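Local coordinates for probable outer membrane protein (Pseudomonas aeruginosa, PDB 3DWO), which probably carries hydrophobic compounds such as long-chain fatty acids across the outer membrane, as in other beta-barrel channels of the FadL family, at residues 276-282 with 317-322; 166-172 with 205-211; 325-329 with 416-420; 122-126 with 137-141. One frame throughout, in Å; residues are numbered along the deposited sequence.

Interaction 1. Residues 276-282 with 317-322; sequences ASASARL and LTLKSH. With C8E ((hydroxyethyloxy)tri(ethyloxy)octane), chain D; SO4 (sulfate ion), chain B.
Ser279 O accepts a hydrogen bond from Lys320 N at 2.9 Å. Lys320 O takes Ser279 N in return at 3.0 Å, which makes the pair one antiparallel hydrogen-bonded bridge. The strands diverge from there. On the Ser277 side the bond is made by a side chain: Ser321 OG donates to Ser277 O at 3.0 Å, nearly along the C=O axis. Ser321 OG lies anti to its own N (chi1 -177°), and this aims it at that carbonyl. On the other side water 3 joins Arg281 N to Thr318 O, and water 4 joins Arg281 O to Thr318 N. One face is apolar, with Ala278 CB on Leu319 CD1 at 3.7 Å. Detergent D lies against Leu317 and Ala280. On the Ser279 face sulfate O3 takes a bond from Arg281 NH1 at 2.7 Å and O4 a weak one from Lys320 NZ. The ion is probably from crystallisation. The bridge ties two sheet edges: strand 275-281 also pairs with strand 226-248, and strand 316-321 with strand 324-330.

Interaction 2. Residues 166-172 with 205-211; sequences IQRTSGF and VKVDNTS. With C8E ((hydroxyethyloxy)tri(ethyloxy)octane), chain M; C8E ((hydroxyethyloxy)tri(ethyloxy)octane), chain D.
Arg168 leaves its backbone with CG anti to N and then bends at chi2 (66°), which carries the guanidinium across to Asp208. Asp208 CG stands beside its own backbone N (chi1 -55°), and OD1 turns back toward Arg168 and Ser170. The resulting salt bridge is weak, with Arg168 NH2 3.3 Å from Asp208 OD1. The two flat groups are tilted 60° against each other, so they do not meet as a coplanar pair. Asp208 OD1 also sits close to Ser170 CB, at 2.9 Å. The Arg168 chain passes Thr210 on its way, with CD 3.1 Å from Thr210 OG1. At the far end of the same face, Lys206 folds back and its CE meets Phe172 CD1 at 3.8 Å.

The other face is more buried. Thr169 OG1 bonds to Thr143 OG1, and Asn209 ND2 to Asn238 OD1. Gly171 has no side chain, and detergent D runs past that spot. C13 of detergent D lies 3.8 Å from Val207 CG2, and O15 of the same molecule lies 3.3 Å from Val205 CG1. Three hydrogen-bonded pairs, Gln167 with Ser211, Thr169 with Asn209 and Gly171 with Val207, hold the backbones together. Such a regular antiparallel ladder is the wall of an outer-membrane beta barrel. The detergent against Val205, Gly171 and Val207 is consistent with an apolar patch on the inner side of the wall.

Interaction 3. Residues 325-329 with 416-420; sequences TIVSI and QDRLG. With C8E ((hydroxyethyloxy)tri(ethyloxy)octane), chain C.
Arg418 turns the edge of its guanidinium to Ile326 O, which lies in the plane 2.7 Å from NH1. Water 5 is at the same edge and links NH1 to Thr325 O. Water 6 lies over one face, offset toward the rim. The Gln416 amide is used in a similar way. Ser328 O lies near its plane and takes a bond from Gln416 NE2 at 2.7 Å. Both donors stand above the planes of the carbonyls they reach. Gln416 OE1 accepts from water 6 at 2.7 Å, and this water in turn accepts from Ser328 N. With one end donating and the other accepting, the amide has a settled orientation.

Val327 sits between these two polar grips. Val327 CG2 is anti to the backbone N and meets Gln416 NE2 at 3.5 Å and Leu419 CG at 4.0 Å. Ile329 CD1 touches Leu419 CD1 at a steep crossing. Detergent C ends here, its C1 3.7 Å from Ile326 CG2.

Ile326 and Val327 form a classic beta bulge facing Leu319. The 416-420 loop is held in a tight turn by Leu419 N on Gln416 O, and its Arg418 O is bonded to Ser182 OG. The chemistry is that of side chains serving main chain: the loop gives N-H groups, and the bulged strand gives carbonyls. The grip thus probably depends on backbone shape near the bulge more than on side chains.

Interaction 4. Residues 122-126 with 137-141; sequences MRSTW and VDTKI. With C8E ((hydroxyethyloxy)tri(ethyloxy)octane), chain E; C8E ((hydroxyethyloxy)tri(ethyloxy)octane), chain D.
Met122 and Ile141 begin an antiparallel beta ladder between strands 110-125 and 138-153, consecutive strands of the barrel wall. Val137 and Asp138 form a classic beta bulge against Ser174 of strand 158-177, the next strand. The closed part is the buried face with Met122, Ser124, Thr139 and Ile141. Met122 CB packs on Ile141 CD1 at 4.2 Å, and detergent D comes up to Ile141 CG1 with its O9 at 3.3 Å. Ser124 OG stands between its own N and carbonyl carbon (chi1 58°), which sets it 3.4 Å from Thr139 CB. Water 7 is wedged beside the two residues. It donates to Ser124 OG and also bonds to Thr139 OG1, at 2.6 Å. Ser124 OG has a further partner in Arg372 O.

At the Val137 end of the ladder, Trp126 N donates an almost straight bond to Val137 O, which also lies at the edge of the indole. The indole is fixed by NE1 on Pro371 O and by a stack with Trp130.

The opposite face is partly exposed. Arg123 and Lys140 run out from it, and Lys140 CE meets detergent E at C1, 3.4 Å away. Thr125 and Asp138 make its one close spot, with Asp138 OD1 3.2 Å from Thr125 CB. Water 8 donates to Asp138 OD1 at 2.6 Å and to Trp126 O at 2.7 Å.

Along the chain the order is interaction 4, then 2, 1 and 3, each closing before the next opens. Interactions 4 and 2 are neighbours in the barrel wall, because strands 138-153 and 158-177 pair; their centres are about 15 Å apart. Strand 226-248 follows strand 201-220 and carries the edge strand of interaction 1, whose centre is about 12 Å from that of interaction 2. Leu319 and Val205 touch there. Interaction 1 leads to interaction 3 through the two-stranded sheet 316-321 with 324-330. Detergent D touches interactions 1, 2 and 4 alike. They therefore border one detergent site, consistent with a hydrophobic route in this channel family.

Interaction 1. Residues 276-282 with 317-322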
# COMPACT_ATOMS: atom_id res chain seq x y z
N ALA A 276 -21.05 -7.96 13.95
CA ALA A 276 -21.32 -6.68 14.59
C ALA A 276 -20.65 -5.57 13.81
O ALA A 276 -19.86 -5.83 12.90
CB ALA A 276 -20.81 -6.70 16.03
N SER A 277 -20.96 -4.32 14.15
CA SER A 277 -20.35 -3.19 13.47
C SER A 277 -18.90 -3.14 13.95
O SER A 277 -18.57 -3.76 14.96
CB SER A 277 -21.08 -1.90 13.84
OG SER A 277 -21.04 -1.68 15.23
N ALA A 278 -18.03 -2.43 13.24
CA ALA A 278 -16.62 -2.39 13.62
C ALA A 278 -15.86 -1.21 13.06
O ALA A 278 -16.33 -0.52 12.15
CB ALA A 278 -15.95 -3.68 13.16
N SER A 279 -14.67 -0.98 13.59
CA SER A 279 -13.81 0.10 13.12
C SER A 279 -12.34 -0.31 13.29
O SER A 279 -12.03 -1.25 14.02
CB SER A 279 -14.07 1.39 13.90
OG SER A 279 -13.63 1.27 15.24
N ALA A 280 -11.46 0.41 12.60
CA ALA A 280 -10.04 0.15 12.67
C ALA A 280 -9.31 1.33 12.06
O ALA A 280 -9.56 1.69 10.91
CB ALA A 280 -9.69 -1.14 11.90
N ARG A 281 -8.42 1.96 12.84
CA ARG A 281 -7.66 3.09 12.33
C ARG A 281 -6.60 2.58 11.36
O ARG A 281 -6.00 1.53 11.59
CB ARG A 281 -6.94 3.85 13.45
CG ARG A 281 -7.84 4.58 14.43
CD ARG A 281 -7.09 5.76 15.05
NE ARG A 281 -6.93 6.84 14.07
CZ ARG A 281 -7.83 7.79 13.87
NH1 ARG A 281 -8.95 7.82 14.59
NH2 ARG A 281 -7.63 8.71 12.94
N LEU A 282 -6.39 3.33 10.28
CA LEU A 282 -5.39 2.98 9.28
C LEU A 282 -4.97 4.30 8.64
O LEU A 282 -5.23 4.55 7.46
CB LEU A 282 -5.99 2.02 8.25
CG LEU A 282 -5.07 1.14 7.38
CD1 LEU A 282 -4.20 2.00 6.50
CD2 LEU A 282 -4.20 0.26 8.26
N LEU A 317 -2.61 -2.63 14.41
CA LEU A 317 -3.87 -2.74 13.69
C LEU A 317 -4.83 -3.18 14.77
O LEU A 317 -4.73 -4.30 15.28
CB LEU A 317 -3.80 -3.81 12.60
CG LEU A 317 -4.38 -3.51 11.20
CD1 LEU A 317 -4.74 -4.83 10.53
CD2 LEU A 317 -5.60 -2.62 11.29
N THR A 318 -5.76 -2.31 15.13
CA THR A 318 -6.69 -2.67 16.18
C THR A 318 -8.14 -2.73 15.73
O THR A 318 -8.71 -1.72 15.29
CB THR A 318 -6.59 -1.70 17.35
OG1 THR A 318 -5.22 -1.61 17.77
CG2 THR A 318 -7.43 -2.19 18.52
N LEU A 319 -8.73 -3.91 15.83
CA LEU A 319 -10.12 -4.07 15.46
C LEU A 319 -10.93 -3.70 16.69
O LEU A 319 -10.68 -4.21 17.78
CB LEU A 319 -10.44 -5.51 15.07
CG LEU A 319 -11.95 -5.77 14.96
CD1 LEU A 319 -12.54 -4.90 13.85
CD2 LEU A 319 -12.20 -7.24 14.68
N LYS A 320 -11.88 -2.79 16.51
CA LYS A 320 -12.74 -2.38 17.60
C LYS A 320 -14.18 -2.60 17.20
O LYS A 320 -14.51 -2.66 16.01
CB LYS A 320 -12.50 -0.90 17.94
CG LYS A 320 -11.14 -0.60 18.55
CD LYS A 320 -11.04 0.85 19.01
CE LYS A 320 -9.68 1.16 19.61
NZ LYS A 320 -9.55 2.59 20.02
N SER A 321 -15.04 -2.76 18.19
CA SER A 321 -16.46 -2.96 17.98
C SER A 321 -17.16 -2.21 19.10
O SER A 321 -16.94 -2.50 20.27
CB SER A 321 -16.79 -4.45 18.05
OG SER A 321 -18.16 -4.67 17.77
N HIS A 322 -17.97 -1.22 18.73
CA HIS A 322 -18.69 -0.41 19.71
C HIS A 322 -17.70 0.29 20.65
O HIS A 322 -17.90 0.34 21.86
CB HIS A 322 -19.65 -1.27 20.53
CG HIS A 322 -20.66 -2.00 19.69
ND1 HIS A 322 -20.71 -3.38 19.63
CD2 HIS A 322 -21.62 -1.54 18.86
CE1 HIS A 322 -21.67 -3.74 18.79
NE2 HIS A 322 -22.24 -2.64 18.31
C1 C8E D . 3.30 -6.55 7.88
C2 C8E D . 1.86 -6.72 7.82
C3 C8E D . 1.07 -5.52 8.07
C4 C8E D . -0.32 -5.86 7.87
C5 C8E D . -1.09 -4.62 7.61
C6 C8E D . -2.35 -4.94 6.97
C7 C8E D . -3.12 -3.75 7.31
C8 C8E D . -3.95 -3.36 6.15
O9 C8E D . -5.34 -3.07 6.15
C10 C8E D . -6.25 -4.07 6.57
C11 C8E D . -7.61 -3.45 6.47
O12 C8E D . -8.03 -2.94 7.75
C13 C8E D . -9.15 -3.63 8.37
C14 C8E D . -9.08 -4.92 9.24
O15 C8E D . -9.62 -5.24 10.56
C16 C8E D . -8.68 -4.93 11.61
C17 C8E D . -7.74 -6.08 12.00
O18 C8E D . -7.99 -7.46 11.64
C19 C8E D . -8.76 -8.19 12.63
C20 C8E D . -8.25 -9.52 13.31
O21 C8E D . -8.64 -10.78 12.75
S SO4 B . -9.62 5.29 17.72
O1 SO4 B . -9.67 5.85 19.08
O2 SO4 B . -8.31 4.65 17.51
O3 SO4 B . -9.80 6.39 16.75
O4 SO4 B . -10.68 4.28 17.55
O HOH W 1 -18.41 -0.26 15.90
O HOH W 2 -23.67 -4.44 15.87
O HOH W 3 -8.67 0.90 15.64
O HOH W 4 -5.69 0.11 14.00

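Interaction 2. Residues 166-172 with 205-211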
# COMPACT_ATOMS: atom_id res chain seq x y z
N ILE A 166 -9.09 14.58 -1.04
CA ILE A 166 -10.25 13.95 -0.43
C ILE A 166 -10.03 12.48 -0.74
O ILE A 166 -10.10 12.05 -1.89
CB ILE A 166 -11.58 14.43 -1.01
CG1 ILE A 166 -11.70 15.94 -0.84
CG2 ILE A 166 -12.73 13.77 -0.27
CD1 ILE A 166 -11.61 16.42 0.61
N GLN A 167 -9.77 11.73 0.32
CA GLN A 167 -9.44 10.33 0.21
C GLN A 167 -10.52 9.32 0.63
O GLN A 167 -11.25 9.52 1.60
CB GLN A 167 -8.15 10.13 1.02
CG GLN A 167 -7.77 8.73 1.30
CD GLN A 167 -8.65 8.10 2.33
OE1 GLN A 167 -9.00 6.93 2.20
NE2 GLN A 167 -9.01 8.85 3.37
N ARG A 168 -10.60 8.23 -0.12
CA ARG A 168 -11.53 7.17 0.18
C ARG A 168 -10.76 5.85 0.26
O ARG A 168 -10.10 5.44 -0.69
CB ARG A 168 -12.60 7.07 -0.91
CG ARG A 168 -13.43 5.80 -0.85
CD ARG A 168 -14.28 5.71 0.40
NE ARG A 168 -14.90 4.40 0.52
CZ ARG A 168 -15.64 3.83 -0.42
NH1 ARG A 168 -15.84 4.45 -1.58
NH2 ARG A 168 -16.16 2.62 -0.22
N THR A 169 -10.82 5.21 1.42
CA THR A 169 -10.12 3.94 1.63
C THR A 169 -11.10 2.81 1.92
O THR A 169 -12.02 2.98 2.70
CB THR A 169 -9.16 4.00 2.84
OG1 THR A 169 -8.10 4.93 2.58
CG2 THR A 169 -8.56 2.63 3.11
N SER A 170 -10.88 1.67 1.29
CA SER A 170 -11.71 0.50 1.55
C SER A 170 -10.72 -0.57 1.98
O SER A 170 -9.63 -0.66 1.43
CB SER A 170 -12.45 0.05 0.29
OG SER A 170 -11.57 -0.63 -0.58
N GLY A 171 -11.10 -1.36 2.98
CA GLY A 171 -10.20 -2.39 3.46
C GLY A 171 -10.94 -3.66 3.82
O GLY A 171 -12.09 -3.63 4.25
N PHE A 172 -10.28 -4.79 3.61
CA PHE A 172 -10.86 -6.08 3.93
C PHE A 172 -9.79 -7.03 4.48
O PHE A 172 -8.67 -7.09 3.96
CB PHE A 172 -11.49 -6.72 2.69
CG PHE A 172 -12.13 -8.05 2.97
CD1 PHE A 172 -13.44 -8.12 3.45
CD2 PHE A 172 -11.40 -9.23 2.83
CE1 PHE A 172 -14.01 -9.34 3.79
CE2 PHE A 172 -11.96 -10.46 3.17
CZ PHE A 172 -13.27 -10.52 3.65
N VAL A 205 -13.52 -8.92 8.08
CA VAL A 205 -13.68 -7.51 8.43
C VAL A 205 -13.71 -6.67 7.15
O VAL A 205 -12.79 -6.73 6.33
CB VAL A 205 -12.52 -7.02 9.33
CG1 VAL A 205 -12.82 -5.62 9.86
CG2 VAL A 205 -12.31 -7.99 10.49
N LYS A 206 -14.77 -5.89 6.99
CA LYS A 206 -14.94 -5.04 5.82
C LYS A 206 -15.21 -3.62 6.31
O LYS A 206 -16.23 -3.36 6.95
CB LYS A 206 -16.12 -5.54 4.97
CG LYS A 206 -16.47 -4.63 3.82
CD LYS A 206 -15.63 -4.94 2.59
CE LYS A 206 -16.21 -6.13 1.84
NZ LYS A 206 -17.56 -5.83 1.27
N VAL A 207 -14.30 -2.71 6.00
CA VAL A 207 -14.43 -1.33 6.45
C VAL A 207 -14.06 -0.34 5.36
O VAL A 207 -13.36 -0.68 4.41
CB VAL A 207 -13.53 -1.09 7.69
CG1 VAL A 207 -14.05 -1.92 8.87
CG2 VAL A 207 -12.08 -1.49 7.38
N ASP A 208 -14.55 0.89 5.51
CA ASP A 208 -14.31 1.95 4.53
C ASP A 208 -14.31 3.30 5.23
O ASP A 208 -14.83 3.43 6.34
CB ASP A 208 -15.44 1.95 3.49
CG ASP A 208 -15.62 0.60 2.81
OD1 ASP A 208 -14.90 0.32 1.83
OD2 ASP A 208 -16.49 -0.19 3.26
N ASN A 209 -13.75 4.30 4.57
CA ASN A 209 -13.72 5.65 5.13
C ASN A 209 -13.30 6.71 4.11
O ASN A 209 -12.49 6.45 3.22
CB ASN A 209 -12.77 5.74 6.33
CG ASN A 209 -12.83 7.11 7.00
OD1 ASN A 209 -13.89 7.53 7.47
ND2 ASN A 209 -11.70 7.81 7.05
N THR A 210 -13.85 7.90 4.27
CA THR A 210 -13.54 9.03 3.42
C THR A 210 -13.13 10.17 4.35
O THR A 210 -13.87 10.51 5.28
CB THR A 210 -14.76 9.47 2.59
OG1 THR A 210 -15.17 8.39 1.74
CG2 THR A 210 -14.42 10.68 1.72
N SER A 211 -11.95 10.74 4.12
CA SER A 211 -11.47 11.84 4.94
C SER A 211 -10.50 12.71 4.14
O SER A 211 -9.94 12.27 3.14
CB SER A 211 -10.78 11.31 6.21
OG SER A 211 -9.61 10.59 5.89
C1 C8E M . -13.53 13.37 8.90
C2 C8E M . -13.70 13.02 7.49
C3 C8E M . -14.86 13.60 6.85
C4 C8E M . -14.64 13.52 5.42
C5 C8E M . -15.46 14.56 4.75
C6 C8E M . -14.59 15.44 3.99
C7 C8E M . -14.79 16.68 4.70
C8 C8E M . -14.59 17.79 3.74
O9 C8E M . -13.38 18.46 3.43
C10 C8E M . -12.69 19.15 4.47
C11 C8E M . -11.47 19.72 3.82
O12 C8E M . -11.77 20.92 3.09
C1 C8E D . 3.30 -6.55 7.88
C2 C8E D . 1.86 -6.72 7.82
C3 C8E D . 1.07 -5.52 8.07
C4 C8E D . -0.32 -5.86 7.87
C5 C8E D . -1.09 -4.62 7.61
C6 C8E D . -2.35 -4.94 6.97
C7 C8E D . -3.12 -3.75 7.31
C8 C8E D . -3.95 -3.36 6.15
O9 C8E D . -5.34 -3.07 6.15
C10 C8E D . -6.25 -4.07 6.57
C11 C8E D . -7.61 -3.45 6.47
O12 C8E D . -8.03 -2.94 7.75
C13 C8E D . -9.15 -3.63 8.37
C14 C8E D . -9.08 -4.92 9.24
O15 C8E D . -9.62 -5.24 10.56
C16 C8E D . -8.68 -4.93 11.61
C17 C8E D . -7.74 -6.08 12.00
O18 C8E D . -7.99 -7.46 11.64
C19 C8E D . -8.76 -8.19 12.63
C20 C8E D . -8.25 -9.52 13.31
O21 C8E D . -8.64 -10.78 12.75

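Interaction 3. Residues 325-329 with 416-420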
# COMPACT_ATOMS: atom_id res chain seq x y z
N THR A 325 -12.06 -2.76 22.06
CA THR A 325 -11.12 -3.58 21.31
C THR A 325 -11.50 -5.05 21.25
O THR A 325 -11.82 -5.67 22.26
CB THR A 325 -9.69 -3.46 21.91
OG1 THR A 325 -9.18 -2.15 21.63
CG2 THR A 325 -8.75 -4.51 21.31
N ILE A 326 -11.48 -5.61 20.05
CA ILE A 326 -11.77 -7.02 19.87
C ILE A 326 -10.39 -7.68 19.93
O ILE A 326 -10.17 -8.62 20.69
CB ILE A 326 -12.43 -7.31 18.51
CG1 ILE A 326 -13.86 -6.75 18.51
CG2 ILE A 326 -12.45 -8.80 18.24
CD1 ILE A 326 -14.74 -7.31 19.59
N VAL A 327 -9.46 -7.15 19.13
CA VAL A 327 -8.09 -7.63 19.11
C VAL A 327 -7.18 -6.54 18.57
O VAL A 327 -7.55 -5.80 17.65
CB VAL A 327 -7.91 -8.92 18.25
CG1 VAL A 327 -8.20 -8.63 16.78
CG2 VAL A 327 -6.48 -9.45 18.40
N SER A 328 -6.00 -6.41 19.17
CA SER A 328 -5.02 -5.42 18.74
C SER A 328 -3.75 -6.17 18.32
O SER A 328 -3.18 -6.93 19.09
CB SER A 328 -4.70 -4.45 19.88
OG SER A 328 -3.91 -3.38 19.42
N ILE A 329 -3.33 -5.95 17.08
CA ILE A 329 -2.14 -6.61 16.54
C ILE A 329 -1.01 -5.61 16.33
O ILE A 329 -1.11 -4.69 15.52
CB ILE A 329 -2.49 -7.31 15.20
CG1 ILE A 329 -3.65 -8.28 15.42
CG2 ILE A 329 -1.27 -8.06 14.66
CD1 ILE A 329 -4.18 -8.90 14.14
N GLN A 416 -0.82 -13.84 19.32
CA GLN A 416 -1.09 -13.61 20.73
C GLN A 416 -2.09 -14.66 21.23
O GLN A 416 -2.69 -15.39 20.43
CB GLN A 416 -1.65 -12.20 20.93
CG GLN A 416 -2.88 -11.92 20.06
CD GLN A 416 -3.39 -10.52 20.25
OE1 GLN A 416 -4.03 -10.20 21.26
NE2 GLN A 416 -3.07 -9.65 19.29
N ASP A 417 -2.29 -14.73 22.54
CA ASP A 417 -3.21 -15.70 23.14
C ASP A 417 -4.60 -15.80 22.49
O ASP A 417 -5.01 -16.87 22.06
CB ASP A 417 -3.39 -15.44 24.63
CG ASP A 417 -2.09 -15.59 25.42
OD1 ASP A 417 -1.21 -16.36 24.99
OD2 ASP A 417 -1.96 -14.95 26.49
N ARG A 418 -5.34 -14.69 22.43
CA ARG A 418 -6.68 -14.74 21.86
C ARG A 418 -6.76 -15.11 20.38
O ARG A 418 -7.84 -15.40 19.87
CB ARG A 418 -7.44 -13.43 22.13
CG ARG A 418 -6.97 -12.20 21.39
CD ARG A 418 -7.84 -11.00 21.78
NE ARG A 418 -7.71 -10.66 23.20
CZ ARG A 418 -8.47 -9.77 23.83
NH1 ARG A 418 -9.44 -9.12 23.19
NH2 ARG A 418 -8.28 -9.54 25.12
N LEU A 419 -5.62 -15.12 19.70
CA LEU A 419 -5.60 -15.50 18.29
C LEU A 419 -5.12 -16.94 18.06
O LEU A 419 -4.83 -17.35 16.94
CB LEU A 419 -4.72 -14.54 17.48
CG LEU A 419 -5.31 -13.14 17.27
CD1 LEU A 419 -4.37 -12.33 16.39
CD2 LEU A 419 -6.71 -13.24 16.62
N GLY A 420 -5.04 -17.71 19.14
CA GLY A 420 -4.63 -19.10 19.02
C GLY A 420 -3.22 -19.51 19.43
O GLY A 420 -2.94 -20.70 19.53
C1 C8E C . -10.50 -11.76 17.02
C2 C8E C . -10.44 -12.21 18.40
C3 C8E C . -11.07 -13.50 18.64
C4 C8E C . -11.04 -13.73 20.07
C5 C8E C . -11.47 -15.12 20.32
C6 C8E C . -11.35 -15.43 21.73
C7 C8E C . -12.05 -16.71 21.77
C8 C8E C . -12.08 -17.14 23.18
O9 C8E C . -12.59 -18.35 23.71
C10 C8E C . -13.95 -18.67 23.54
C11 C8E C . -14.13 -19.97 24.25
O12 C8E C . -14.48 -21.03 23.35
C13 C8E C . -14.44 -22.34 23.97
C14 C8E C . -14.80 -23.70 23.29
O15 C8E C . -15.08 -24.07 21.91
C16 C8E C . -16.48 -23.94 21.62
C17 C8E C . -17.32 -25.21 21.88
O18 C8E C . -18.72 -25.17 22.23
C19 C8E C . -18.93 -25.12 23.67
C20 C8E C . -20.27 -24.66 24.34
O21 C8E C . -20.24 -24.23 25.70
O HOH W 5 -10.71 -7.12 24.65
O HOH W 6 -5.58 -7.96 21.58

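Interaction 4. Residues 122-126 with 137-141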
# COMPACT_ATOMS: atom_id res chain seq x y z
N MET A 122 -2.75 -2.76 -1.74
CA MET A 122 -2.06 -4.03 -1.55
C MET A 122 -3.09 -5.13 -1.51
O MET A 122 -4.27 -4.90 -1.22
CB MET A 122 -1.23 -4.04 -0.26
CG MET A 122 -0.44 -5.34 -0.03
SD MET A 122 0.45 -6.05 -1.47
CE MET A 122 1.45 -4.64 -1.99
N ARG A 123 -2.66 -6.34 -1.82
CA ARG A 123 -3.58 -7.46 -1.84
C ARG A 123 -2.82 -8.76 -1.72
O ARG A 123 -1.76 -8.93 -2.31
CB ARG A 123 -4.36 -7.41 -3.16
CG ARG A 123 -5.37 -8.52 -3.37
CD ARG A 123 -6.08 -8.31 -4.71
NE ARG A 123 -7.35 -9.03 -4.81
CZ ARG A 123 -7.47 -10.35 -4.93
NH1 ARG A 123 -6.38 -11.11 -4.95
NH2 ARG A 123 -8.67 -10.89 -5.03
N SER A 124 -3.36 -9.68 -0.93
CA SER A 124 -2.76 -10.99 -0.78
C SER A 124 -3.89 -11.93 -0.42
O SER A 124 -4.67 -11.65 0.49
CB SER A 124 -1.65 -10.99 0.30
OG SER A 124 -2.13 -10.57 1.58
N THR A 125 -4.01 -13.03 -1.16
CA THR A 125 -5.06 -14.01 -0.91
C THR A 125 -4.48 -15.41 -0.85
O THR A 125 -4.10 -15.98 -1.87
CB THR A 125 -6.16 -13.94 -2.01
OG1 THR A 125 -5.59 -14.20 -3.29
CG2 THR A 125 -6.81 -12.57 -2.02
N TRP A 126 -4.39 -15.96 0.35
CA TRP A 126 -3.84 -17.30 0.53
C TRP A 126 -4.97 -18.31 0.52
O TRP A 126 -6.10 -18.00 0.91
CB TRP A 126 -3.10 -17.41 1.87
CG TRP A 126 -2.05 -16.35 2.05
CD1 TRP A 126 -2.20 -15.12 2.63
CD2 TRP A 126 -0.68 -16.42 1.62
NE1 TRP A 126 -1.02 -14.41 2.57
CE2 TRP A 126 -0.07 -15.19 1.95
CE3 TRP A 126 0.08 -17.40 0.97
CZ2 TRP A 126 1.27 -14.91 1.66
CZ3 TRP A 126 1.42 -17.13 0.67
CH2 TRP A 126 2.00 -15.89 1.02
N VAL A 137 -5.75 -14.97 5.54
CA VAL A 137 -6.34 -15.63 4.40
C VAL A 137 -6.34 -14.54 3.33
O VAL A 137 -5.48 -14.53 2.46
CB VAL A 137 -7.78 -16.12 4.68
CG1 VAL A 137 -8.38 -16.75 3.42
CG2 VAL A 137 -7.76 -17.16 5.80
N ASP A 138 -7.28 -13.60 3.42
CA ASP A 138 -7.35 -12.51 2.46
C ASP A 138 -7.06 -11.13 3.05
O ASP A 138 -7.45 -10.84 4.18
CB ASP A 138 -8.72 -12.48 1.78
CG ASP A 138 -8.96 -13.69 0.92
OD1 ASP A 138 -7.98 -14.39 0.58
OD2 ASP A 138 -10.14 -13.95 0.57
N THR A 139 -6.37 -10.30 2.28
CA THR A 139 -6.04 -8.94 2.69
C THR A 139 -6.18 -8.06 1.45
O THR A 139 -5.56 -8.31 0.42
CB THR A 139 -4.59 -8.83 3.22
OG1 THR A 139 -4.43 -9.70 4.35
CG2 THR A 139 -4.29 -7.41 3.64
N LYS A 140 -7.02 -7.04 1.55
CA LYS A 140 -7.25 -6.13 0.44
C LYS A 140 -7.37 -4.70 0.95
O LYS A 140 -8.18 -4.40 1.83
CB LYS A 140 -8.52 -6.55 -0.31
CG LYS A 140 -9.08 -5.49 -1.25
CD LYS A 140 -8.04 -4.99 -2.24
CE LYS A 140 -8.64 -3.91 -3.13
NZ LYS A 140 -9.80 -4.42 -3.92
N ILE A 141 -6.53 -3.81 0.41
CA ILE A 141 -6.52 -2.41 0.80
C ILE A 141 -6.35 -1.54 -0.43
O ILE A 141 -5.47 -1.79 -1.25
CB ILE A 141 -5.33 -2.06 1.73
CG1 ILE A 141 -5.16 -3.11 2.83
CG2 ILE A 141 -5.53 -0.69 2.35
CD1 ILE A 141 -4.50 -4.38 2.35
C1 C8E E . -6.51 -3.24 -5.69
C2 C8E E . -5.21 -3.64 -5.16
C3 C8E E . -4.29 -2.53 -4.93
C4 C8E E . -3.40 -2.45 -6.08
C5 C8E E . -2.02 -2.26 -5.60
C6 C8E E . -1.20 -1.74 -6.67
C7 C8E E . 0.11 -1.88 -6.08
C8 C8E E . 1.02 -2.41 -7.10
O9 C8E E . 2.43 -2.33 -7.12
C10 C8E E . 3.05 -1.06 -7.15
C11 C8E E . 4.52 -1.36 -7.16
O12 C8E E . 4.88 -2.17 -6.02
C13 C8E E . 6.19 -2.81 -6.10
C14 C8E E . 6.59 -4.17 -5.46
O15 C8E E . 5.95 -5.48 -5.49
C16 C8E E . 5.02 -5.63 -4.40
C17 C8E E . 5.62 -6.22 -3.12
O18 C8E E . 5.35 -7.57 -2.67
C19 C8E E . 4.20 -7.63 -1.79
C20 C8E E . 4.28 -8.01 -0.27
O21 C8E E . 4.15 -6.98 0.71
C1 C8E D . 3.30 -6.55 7.88
C2 C8E D . 1.86 -6.72 7.82
C3 C8E D . 1.07 -5.52 8.07
C4 C8E D . -0.32 -5.86 7.87
C5 C8E D . -1.09 -4.62 7.61
C6 C8E D . -2.35 -4.94 6.97
C7 C8E D . -3.12 -3.75 7.31
C8 C8E D . -3.95 -3.36 6.15
O9 C8E D . -5.34 -3.07 6.15
C10 C8E D . -6.25 -4.07 6.57
C11 C8E D . -7.61 -3.45 6.47
O12 C8E D . -8.03 -2.94 7.75
C13 C8E D . -9.15 -3.63 8.37
C14 C8E D . -9.08 -4.92 9.24
O15 C8E D . -9.62 -5.24 10.56
C16 C8E D . -8.68 -4.93 11.61
C17 C8E D . -7.74 -6.08 12.00
O18 C8E D . -7.99 -7.46 11.64
C19 C8E D . -8.76 -8.19 12.63
C20 C8E D . -8.25 -9.52 13.31
O21 C8E D . -8.64 -10.78 12.75
O HOH W 7 -3.51 -11.89 3.25
O HOH W 8 -8.17 -16.84 -0.28